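PDB 3BNK: flavoredoxin from Methanosarcina acetivorans, which binds flavin mononucleotide and probably serves in electron transport as a flavoprotein of the flavin reductase-like family. Local coordinates for the interface of chains A and B. Coordinates in Å, arbitrary orientation; residue numbers count along the deposited sequence, not the author numbering. Chains: chain A/B, Flavoredoxin.

All three contacts belong to one two-fold symmetric interface between two copies of flavoredoxin, so each has a twin with the chains exchanged. The centres of the C-alpha atoms of contacts 1 and 2 are about 17 Å apart, while that of contact 3 lies about 23 Å from contact 1 and about 27 Å from contact 2. Strand 160-163 serves both of the first two, through B:Thr163 in contact 1 and A:Leu162 in contact 2; strand 115-126 carries A:Leu115 of contact 1 and the central leucines of contact 3. Contacts 1 and 3 are mainly apolar, without hydrogen bonds across, whereas contact 2 supplies backbone and carboxylate hydrogen bonds.

Contact 1: the interface of chains A and B. Residues chain A 17, 71, 115, 154, 157, 159; chain B 13-15, 163.
A loop segment of chain B, B:Ile13 to B:Pro15, lies against the flavin reductase-like fold of chain A and sets the ring of B:Tyr14 among A:Leu115 of strand 115-126 and A:Ile154 and A:Met157 of helix 154-157. The tyrosine has the largest hidden surface of the patch, 81 Å². A:Met157 crosses it at about a right angle: chi1 -72° and the extended chi2 178° carry SD over one face of the phenol ring, 3.7 Å above the plane and towards the rim, and the bend at chi3 (65°) brings methyl CE to 3.7 Å from B:Tyr14 CB. A:Ile154 CB lies in the ring plane at the edge, 4.0 Å from CD2 of B:Tyr14. At the opposite CD position, A:Leu115 CD2 comes within 3.8 Å of B:Tyr14 CD1. The ring is thus bordered on a face and along its rim. Further along the segment, A:Ile154 CD1 crosses B:Pro15 and touches its CB at 3.6 Å; the cis peptide bond before this proline turns the chain there. A:Phe71 and A:Pro159 lie against the tyrosine backbone, A:Phe71 CE2 standing 3.5 Å from B:Tyr14 O, and on the far flank B:Ile13 CG2 meets A:Pro17 CB obliquely at 3.7 Å. No polar atoms pair across this patch. Apolar packing around the tyrosine probably helps join the two subunits of the deposited dimer.

Contact 2: the interface of chains A and B. Residues chain A 81, 84-85, 162, 164, 167-169; chain B 177-183.
A:Asp81, from helix 77-83, points its carboxylate into the turn that follows strand 168-178 of chain B; CG is anti to the backbone N (chi1 -157°). Each oxygen accepts hydrogen bonds on both its syn and anti lone pairs. OD1 takes B:Leu180 N at 2.7 Å on its syn lone pair and the hydroxyl OH of A:Tyr169 on the anti one. OD2 receives B:Lys181 N on the syn side at 2.8 Å and, on the anti side, B:Gly183 N at the start of 3-10 helix 182-186, at 2.9 Å. These amides probably stabilise the negative charge. A:Tyr169, which braces the carboxylate at its ring edge, offers one face to B:Ala179: the methyl CB sits 3.6 Å above the plane towards the rim, a CH-pi contact. A:Leu162 CD1 packs tightly against the same methyl. B:Leu180 CD1 meets A:Met164 CE at 3.8 Å where the extended methionine crosses it at about a right angle, while A:Leu85 crosses the leucine obliquely. Antiparallel pairing continues through A:Tyr169 N to B:Gly177 O, in the carbonyl plane; B:Ala179 N instead approaches A:Asn167 O from above its carbonyl plane, at 2.8 Å. The site ties the C-terminal segment of one subunit to its partner.

Contact 3: the interface of chains A and B. Residues chain A 123, 125, 127, 132, 134; chain B 123, 125, 127, 134.
This is a mainly apolar patch of the two-fold interface, with a glutamate at each flank, formed by a hairpin of the flavin reductase-like fold from each chain: strands 115-126 and 130-142 with the loop between them that carries Phe127. It supplies the assembly with a point of attachment well away from the other contacts. A:Leu125 and B:Leu125 reach tip to tip at the middle. Each places CG anti to its own carbonyl carbon, with chi1 -55° in chain A and -46° in chain B. On either flank a phenylalanine ring meets a valine of the partner end-on. B:Phe127 CZ touches A:Val134 CG2 at 3.7 Å, and in the twin A:Phe127 CE2 touches B:Val134 CG1 at 3.8 Å. The same ring tips pass beside the partner's glutamate: A:Glu123, extended with CG anti to the backbone N (chi1 -167°), brings OE1 to 3.3 Å from B:Phe127 CE2. Its carboxylate is turned steeply against the ring. The twin is looser, B:Glu123 OE1 standing 3.7 Å from A:Phe127 CE2 with the planes less steeply inclined. The OE2 atoms of A:Glu123 and B:Glu123 stand 6.2 Å apart, close enough that like charges could disfavour ionisation of both; protonation is not seen. Within chain A, A:Phe132 CB borders the edge of the A:Phe127 ring in its plane and may help set its tilt.

Contact 1: the interface of chains A and B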
loop_
_atom_site.group_PDB
_atom_site.type_symbol
_atom_site.label_atom_id
_atom_site.label_comp_id
_atom_site.label_asym_id
_atom_site.label_seq_id
_atom_site.Cartn_x
_atom_site.Cartn_y
_atom_site.Cartn_z
ATOM N N PRO A 17 -1.359 2.931 -3.981
ATOM C CA PRO A 17 -1.509 4.363 -3.788
ATOM C C PRO A 17 -0.566 5.080 -4.762
ATOM O O PRO A 17 0.287 4.434 -5.390
ATOM C CB PRO A 17 -1.039 4.570 -2.337
ATOM C CG PRO A 17 -0.008 3.467 -2.125
ATOM C CD PRO A 17 -0.536 2.297 -2.926
ATOM N N PHE A 71 1.481 13.287 -1.299
ATOM C CA PHE A 71 0.286 12.819 -2.004
ATOM C C PHE A 71 -0.172 13.868 -2.998
ATOM O O PHE A 71 -0.734 14.890 -2.608
ATOM C CB PHE A 71 -0.860 12.508 -1.015
ATOM C CG PHE A 71 -0.654 11.250 -0.209
ATOM C CD1 PHE A 71 0.117 11.271 0.956
ATOM C CD2 PHE A 71 -1.255 10.051 -0.600
ATOM C CE1 PHE A 71 0.316 10.114 1.703
ATOM C CE2 PHE A 71 -1.072 8.892 0.128
ATOM C CZ PHE A 71 -0.272 8.921 1.305
ATOM N N LEU A 115 -0.817 16.197 1.064
ATOM C CA LEU A 115 -0.393 15.722 2.371
ATOM C C LEU A 115 1.082 15.369 2.267
ATOM O O LEU A 115 1.497 14.741 1.311
ATOM C CB LEU A 115 -1.258 14.522 2.799
ATOM C CG LEU A 115 -0.840 13.578 3.931
ATOM C CD1 LEU A 115 -0.664 14.336 5.277
ATOM C CD2 LEU A 115 -1.853 12.447 4.042
ATOM N N ILE A 154 -10.222 12.143 2.339
ATOM C CA ILE A 154 -9.780 11.643 1.024
ATOM C C ILE A 154 -10.491 12.302 -0.191
ATOM O O ILE A 154 -9.860 12.605 -1.219
ATOM C CB ILE A 154 -9.781 10.079 0.969
ATOM C CG1 ILE A 154 -9.028 9.570 -0.263
ATOM C CG2 ILE A 154 -11.208 9.501 1.016
ATOM C CD1 ILE A 154 -8.676 8.066 -0.194
ATOM N N MET A 157 -8.889 15.560 -0.650
ATOM C CA MET A 157 -7.552 15.268 -1.164
ATOM C C MET A 157 -7.569 14.911 -2.644
ATOM O O MET A 157 -6.732 15.385 -3.404
ATOM C CB MET A 157 -6.931 14.122 -0.377
ATOM C CG MET A 157 -6.524 14.510 1.042
ATOM S SD MET A 157 -5.856 13.119 1.932
ATOM C CE MET A 157 -4.367 12.752 1.005
ATOM N N PRO A 159 -6.843 11.918 -4.207
ATOM C CA PRO A 159 -5.567 11.302 -4.550
ATOM C C PRO A 159 -5.698 10.329 -5.729
ATOM O O PRO A 159 -6.817 9.916 -6.096
ATOM C CB PRO A 159 -5.196 10.547 -3.270
ATOM C CG PRO A 159 -6.532 10.136 -2.709
ATOM C CD PRO A 159 -7.491 11.236 -3.067
ATOM N N ILE B 13 -2.130 5.669 5.019
ATOM C CA ILE B 13 -1.994 5.898 3.587
ATOM C C ILE B 13 -3.405 6.184 3.024
ATOM O O ILE B 13 -4.368 5.526 3.430
ATOM C CB ILE B 13 -1.326 4.682 2.853
ATOM C CG1 ILE B 13 -0.019 4.267 3.540
ATOM C CG2 ILE B 13 -1.115 4.980 1.343
ATOM C CD1 ILE B 13 1.048 5.346 3.574
ATOM N N TYR B 14 -3.493 7.167 2.125
ATOM C CA TYR B 14 -4.749 7.588 1.477
ATOM C C TYR B 14 -4.842 7.171 0.005
ATOM O O TYR B 14 -4.221 7.803 -0.851
ATOM C CB TYR B 14 -4.957 9.111 1.629
ATOM C CG TYR B 14 -5.340 9.484 3.043
ATOM C CD1 TYR B 14 -4.376 9.591 4.039
ATOM C CD2 TYR B 14 -6.684 9.668 3.398
ATOM C CE1 TYR B 14 -4.731 9.894 5.365
ATOM C CE2 TYR B 14 -7.046 9.976 4.709
ATOM C CZ TYR B 14 -6.065 10.083 5.687
ATOM O OH TYR B 14 -6.431 10.368 6.985
ATOM N N PRO B 15 -5.606 6.095 -0.295
ATOM C CA PRO B 15 -6.261 5.198 0.650
ATOM C C PRO B 15 -5.375 3.988 0.892
ATOM O O PRO B 15 -4.291 3.888 0.313
ATOM C CB PRO B 15 -7.483 4.722 -0.142
ATOM C CG PRO B 15 -6.928 4.593 -1.557
ATOM C CD PRO B 15 -5.906 5.704 -1.693
ATOM N N THR B 163 -9.967 3.944 4.340
ATOM C CA THR B 163 -9.403 5.139 4.890
ATOM C C THR B 163 -9.613 5.102 6.426
ATOM O O THR B 163 -10.695 4.773 6.905
ATOM C CB THR B 163 -9.991 6.351 4.100
ATOM O OG1 THR B 163 -9.115 7.470 4.161
ATOM C CG2 THR B 163 -11.357 6.710 4.539
#

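Contact 2: the interface of chains A and B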
loop_
_atom_site.group_PDB
_atom_site.type_symbol
_atom_site.label_atom_id
_atom_site.label_comp_id
_atom_site.label_asym_id
_atom_site.label_seq_id
_atom_site.Cartn_x
_atom_site.Cartn_y
_atom_site.Cartn_z
ATOM N N ASP A 81 3.521 11.430 -13.153
ATOM C CA ASP A 81 3.996 10.366 -14.047
ATOM C C ASP A 81 5.393 10.673 -14.603
ATOM O O ASP A 81 6.219 9.765 -14.737
ATOM C CB ASP A 81 3.015 10.165 -15.201
ATOM C CG ASP A 81 3.115 8.790 -15.828
ATOM O OD1 ASP A 81 3.036 7.766 -15.099
ATOM O OD2 ASP A 81 3.222 8.728 -17.065
ATOM N N GLY A 84 7.893 9.591 -12.352
ATOM C CA GLY A 84 8.036 8.145 -12.434
ATOM C C GLY A 84 8.676 7.626 -13.712
ATOM O O GLY A 84 8.713 6.427 -13.933
ATOM N N LEU A 85 9.161 8.522 -14.570
ATOM C CA LEU A 85 9.722 8.107 -15.868
ATOM C C LEU A 85 11.176 8.540 -16.022
ATOM O O LEU A 85 12.017 7.806 -16.558
ATOM C CB LEU A 85 8.886 8.694 -17.021
ATOM C CG LEU A 85 7.602 7.975 -17.430
ATOM C CD1 LEU A 85 6.613 8.972 -18.057
ATOM C CD2 LEU A 85 7.917 6.848 -18.401
ATOM N N LEU A 162 -3.263 3.564 -8.584
ATOM C CA LEU A 162 -2.472 3.016 -9.676
ATOM C C LEU A 162 -2.624 1.510 -9.803
ATOM O O LEU A 162 -2.623 0.766 -8.823
ATOM C CB LEU A 162 -0.968 3.390 -9.554
ATOM C CG LEU A 162 0.029 2.662 -10.487
ATOM C CD1 LEU A 162 0.012 3.289 -11.896
ATOM C CD2 LEU A 162 1.440 2.649 -9.946
ATOM N N MET A 164 -0.803 -1.698 -12.157
ATOM C CA MET A 164 0.260 -2.174 -13.060
ATOM C C MET A 164 0.148 -3.702 -13.213
ATOM O O MET A 164 -0.387 -4.359 -12.320
ATOM C CB MET A 164 1.638 -1.822 -12.486
ATOM C CG MET A 164 2.011 -0.341 -12.579
ATOM S SD MET A 164 3.680 -0.012 -11.986
ATOM C CE MET A 164 3.990 1.631 -12.663
ATOM N N ASN A 167 -0.868 -0.356 -16.291
ATOM C CA ASN A 167 -0.438 1.050 -16.225
ATOM C C ASN A 167 -1.566 2.082 -16.314
ATOM O O ASN A 167 -1.556 2.973 -17.169
ATOM C CB ASN A 167 0.668 1.331 -17.251
ATOM C CG ASN A 167 1.876 0.458 -17.036
ATOM O OD1 ASN A 167 2.105 -0.018 -15.922
ATOM N ND2 ASN A 167 2.654 0.229 -18.099
ATOM N N SER A 168 -2.532 1.949 -15.409
ATOM C CA SER A 168 -3.653 2.863 -15.340
ATOM C C SER A 168 -3.708 3.628 -14.029
ATOM O O SER A 168 -3.512 3.058 -12.946
ATOM C CB SER A 168 -4.976 2.119 -15.550
ATOM O OG SER A 168 -4.977 1.427 -16.783
ATOM N N TYR A 169 -3.978 4.927 -14.153
ATOM C CA TYR A 169 -4.353 5.769 -13.022
ATOM C C TYR A 169 -5.863 5.705 -12.837
ATOM O O TYR A 169 -6.608 5.521 -13.806
ATOM C CB TYR A 169 -3.899 7.236 -13.223
ATOM C CG TYR A 169 -2.399 7.442 -13.099
ATOM C CD1 TYR A 169 -1.636 7.888 -14.190
ATOM C CD2 TYR A 169 -1.739 7.162 -11.900
ATOM C CE1 TYR A 169 -0.269 8.087 -14.083
ATOM C CE2 TYR A 169 -0.364 7.340 -11.785
ATOM C CZ TYR A 169 0.365 7.792 -12.874
ATOM O OH TYR A 169 1.724 7.961 -12.742
ATOM N N GLY B 177 -5.890 8.496 -16.219
ATOM C CA GLY B 177 -4.744 8.648 -17.109
ATOM C C GLY B 177 -3.934 7.377 -17.261
ATOM O O GLY B 177 -4.110 6.415 -16.499
ATOM N N ALA B 178 -3.044 7.391 -18.249
ATOM C CA ALA B 178 -2.141 6.287 -18.538
ATOM C C ALA B 178 -0.811 6.464 -17.796
ATOM O O ALA B 178 -0.093 7.454 -17.999
ATOM C CB ALA B 178 -1.907 6.173 -20.054
ATOM N N ALA B 179 -0.500 5.506 -16.923
ATOM C CA ALA B 179 0.743 5.524 -16.135
ATOM C C ALA B 179 1.923 5.090 -16.998
ATOM O O ALA B 179 1.743 4.286 -17.914
ATOM C CB ALA B 179 0.606 4.616 -14.936
ATOM N N LEU B 180 3.122 5.618 -16.713
ATOM C CA LEU B 180 4.319 5.358 -17.539
ATOM C C LEU B 180 4.033 5.720 -19.004
ATOM O O LEU B 180 4.365 4.967 -19.943
ATOM C CB LEU B 180 4.757 3.889 -17.412
ATOM C CG LEU B 180 5.286 3.400 -16.050
ATOM C CD1 LEU B 180 5.523 1.916 -16.090
ATOM C CD2 LEU B 180 6.564 4.135 -15.685
ATOM N N LYS B 181 3.375 6.862 -19.183
ATOM C CA LYS B 181 2.875 7.266 -20.487
ATOM C C LYS B 181 2.604 8.755 -20.562
ATOM O O LYS B 181 3.261 9.457 -21.335
ATOM C CB LYS B 181 1.612 6.477 -20.861
ATOM C CG LYS B 181 0.931 6.971 -22.152
ATOM C CD LYS B 181 1.723 6.642 -23.382
ATOM C CE LYS B 181 1.592 5.155 -23.717
ATOM N NZ LYS B 181 2.239 4.871 -25.034
ATOM N N THR B 182 1.631 9.235 -19.783
ATOM C CA THR B 182 1.248 10.647 -19.833
ATOM C C THR B 182 2.425 11.582 -19.565
ATOM O O THR B 182 2.540 12.621 -20.219
ATOM C CB THR B 182 0.108 11.009 -18.855
ATOM O OG1 THR B 182 -0.959 10.067 -18.985
ATOM C CG2 THR B 182 -0.437 12.375 -19.167
ATOM N N GLY B 183 3.270 11.223 -18.593
ATOM C CA GLY B 183 4.461 12.002 -18.258
ATOM C C GLY B 183 5.454 12.171 -19.396
ATOM O O GLY B 183 6.198 13.157 -19.433
#

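Contact 3: the interface of chains A and B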
loop_
_atom_site.group_PDB
_atom_site.type_symbol
_atom_site.label_atom_id
_atom_site.label_comp_id
_atom_site.label_asym_id
_atom_site.label_seq_id
_atom_site.Cartn_x
_atom_site.Cartn_y
_atom_site.Cartn_z
ATOM N N GLU A 123 15.208 2.210 10.079
ATOM C CA GLU A 123 15.821 0.960 9.652
ATOM C C GLU A 123 15.840 0.847 8.130
ATOM O O GLU A 123 14.868 1.189 7.466
ATOM C CB GLU A 123 15.096 -0.230 10.277
ATOM C CG GLU A 123 15.841 -1.570 10.138
ATOM C CD GLU A 123 15.171 -2.706 10.874
ATOM O OE1 GLU A 123 14.052 -2.540 11.421
ATOM O OE2 GLU A 123 15.776 -3.792 10.918
ATOM N N LEU A 125 16.416 -1.884 5.107
ATOM C CA LEU A 125 16.546 -3.269 4.696
ATOM C C LEU A 125 16.859 -3.330 3.233
ATOM O O LEU A 125 16.586 -2.402 2.472
ATOM C CB LEU A 125 15.293 -4.084 5.027
ATOM C CG LEU A 125 14.994 -3.946 6.521
ATOM C CD1 LEU A 125 13.522 -3.987 6.768
ATOM C CD2 LEU A 125 15.780 -4.937 7.389
ATOM N N PHE A 127 16.741 -5.975 -0.097
ATOM C CA PHE A 127 16.288 -7.193 -0.754
ATOM C C PHE A 127 16.937 -7.214 -2.158
ATOM O O PHE A 127 17.504 -6.200 -2.576
ATOM C CB PHE A 127 14.749 -7.247 -0.781
ATOM C CG PHE A 127 14.124 -7.281 0.587
ATOM C CD1 PHE A 127 13.733 -6.099 1.218
ATOM C CD2 PHE A 127 13.951 -8.490 1.256
ATOM C CE1 PHE A 127 13.175 -6.126 2.492
ATOM C CE2 PHE A 127 13.384 -8.530 2.528
ATOM C CZ PHE A 127 12.993 -7.343 3.145
ATOM N N PHE A 132 14.313 -1.425 1.182
ATOM C CA PHE A 132 13.082 -1.139 1.903
ATOM C C PHE A 132 13.427 -0.234 3.093
ATOM O O PHE A 132 13.895 -0.723 4.131
ATOM C CB PHE A 132 12.397 -2.441 2.349
ATOM C CG PHE A 132 10.985 -2.254 2.851
ATOM C CD1 PHE A 132 9.968 -1.856 1.985
ATOM C CD2 PHE A 132 10.667 -2.495 4.187
ATOM C CE1 PHE A 132 8.665 -1.694 2.434
ATOM C CE2 PHE A 132 9.359 -2.338 4.656
ATOM C CZ PHE A 132 8.356 -1.937 3.779
ATOM N N VAL A 134 12.593 1.948 6.221
ATOM C CA VAL A 134 11.559 2.147 7.243
ATOM C C VAL A 134 11.805 3.479 7.967
ATOM O O VAL A 134 12.885 3.721 8.516
ATOM C CB VAL A 134 11.467 0.961 8.244
ATOM C CG1 VAL A 134 10.431 1.244 9.325
ATOM C CG2 VAL A 134 11.145 -0.373 7.503
ATOM N N GLU B 123 11.374 -12.948 5.261
ATOM C CA GLU B 123 11.904 -12.292 6.446
ATOM C C GLU B 123 10.761 -11.736 7.279
ATOM O O GLU B 123 9.832 -11.121 6.745
ATOM C CB GLU B 123 12.884 -11.170 6.063
ATOM C CG GLU B 123 13.693 -10.623 7.243
ATOM C CD GLU B 123 14.838 -9.693 6.834
ATOM O OE1 GLU B 123 15.126 -9.607 5.616
ATOM O OE2 GLU B 123 15.466 -9.057 7.742
ATOM N N LEU B 125 10.113 -8.948 9.897
ATOM C CA LEU B 125 10.600 -7.725 10.527
ATOM C C LEU B 125 9.763 -7.389 11.749
ATOM O O LEU B 125 8.529 -7.467 11.712
ATOM C CB LEU B 125 10.567 -6.550 9.544
ATOM C CG LEU B 125 11.104 -6.741 8.137
ATOM C CD1 LEU B 125 10.839 -5.476 7.331
ATOM C CD2 LEU B 125 12.583 -7.092 8.160
ATOM N N PHE B 127 8.815 -4.578 14.714
ATOM C CA PHE B 127 8.778 -3.196 15.153
ATOM C C PHE B 127 8.011 -3.181 16.469
ATOM O O PHE B 127 7.473 -4.223 16.859
ATOM C CB PHE B 127 8.172 -2.292 14.054
ATOM C CG PHE B 127 8.891 -2.410 12.735
ATOM C CD1 PHE B 127 8.346 -3.159 11.692
ATOM C CD2 PHE B 127 10.147 -1.830 12.559
ATOM C CE1 PHE B 127 9.028 -3.291 10.481
ATOM C CE2 PHE B 127 10.836 -1.965 11.351
ATOM C CZ PHE B 127 10.275 -2.689 10.311
ATOM N N VAL B 134 7.612 -10.138 5.356
ATOM C CA VAL B 134 7.963 -10.040 3.926
ATOM C C VAL B 134 7.889 -11.438 3.278
ATOM O O VAL B 134 8.549 -12.394 3.721
ATOM C CB VAL B 134 9.342 -9.333 3.674
ATOM C CG1 VAL B 134 9.616 -9.186 2.193
ATOM C CG2 VAL B 134 9.374 -7.949 4.313
#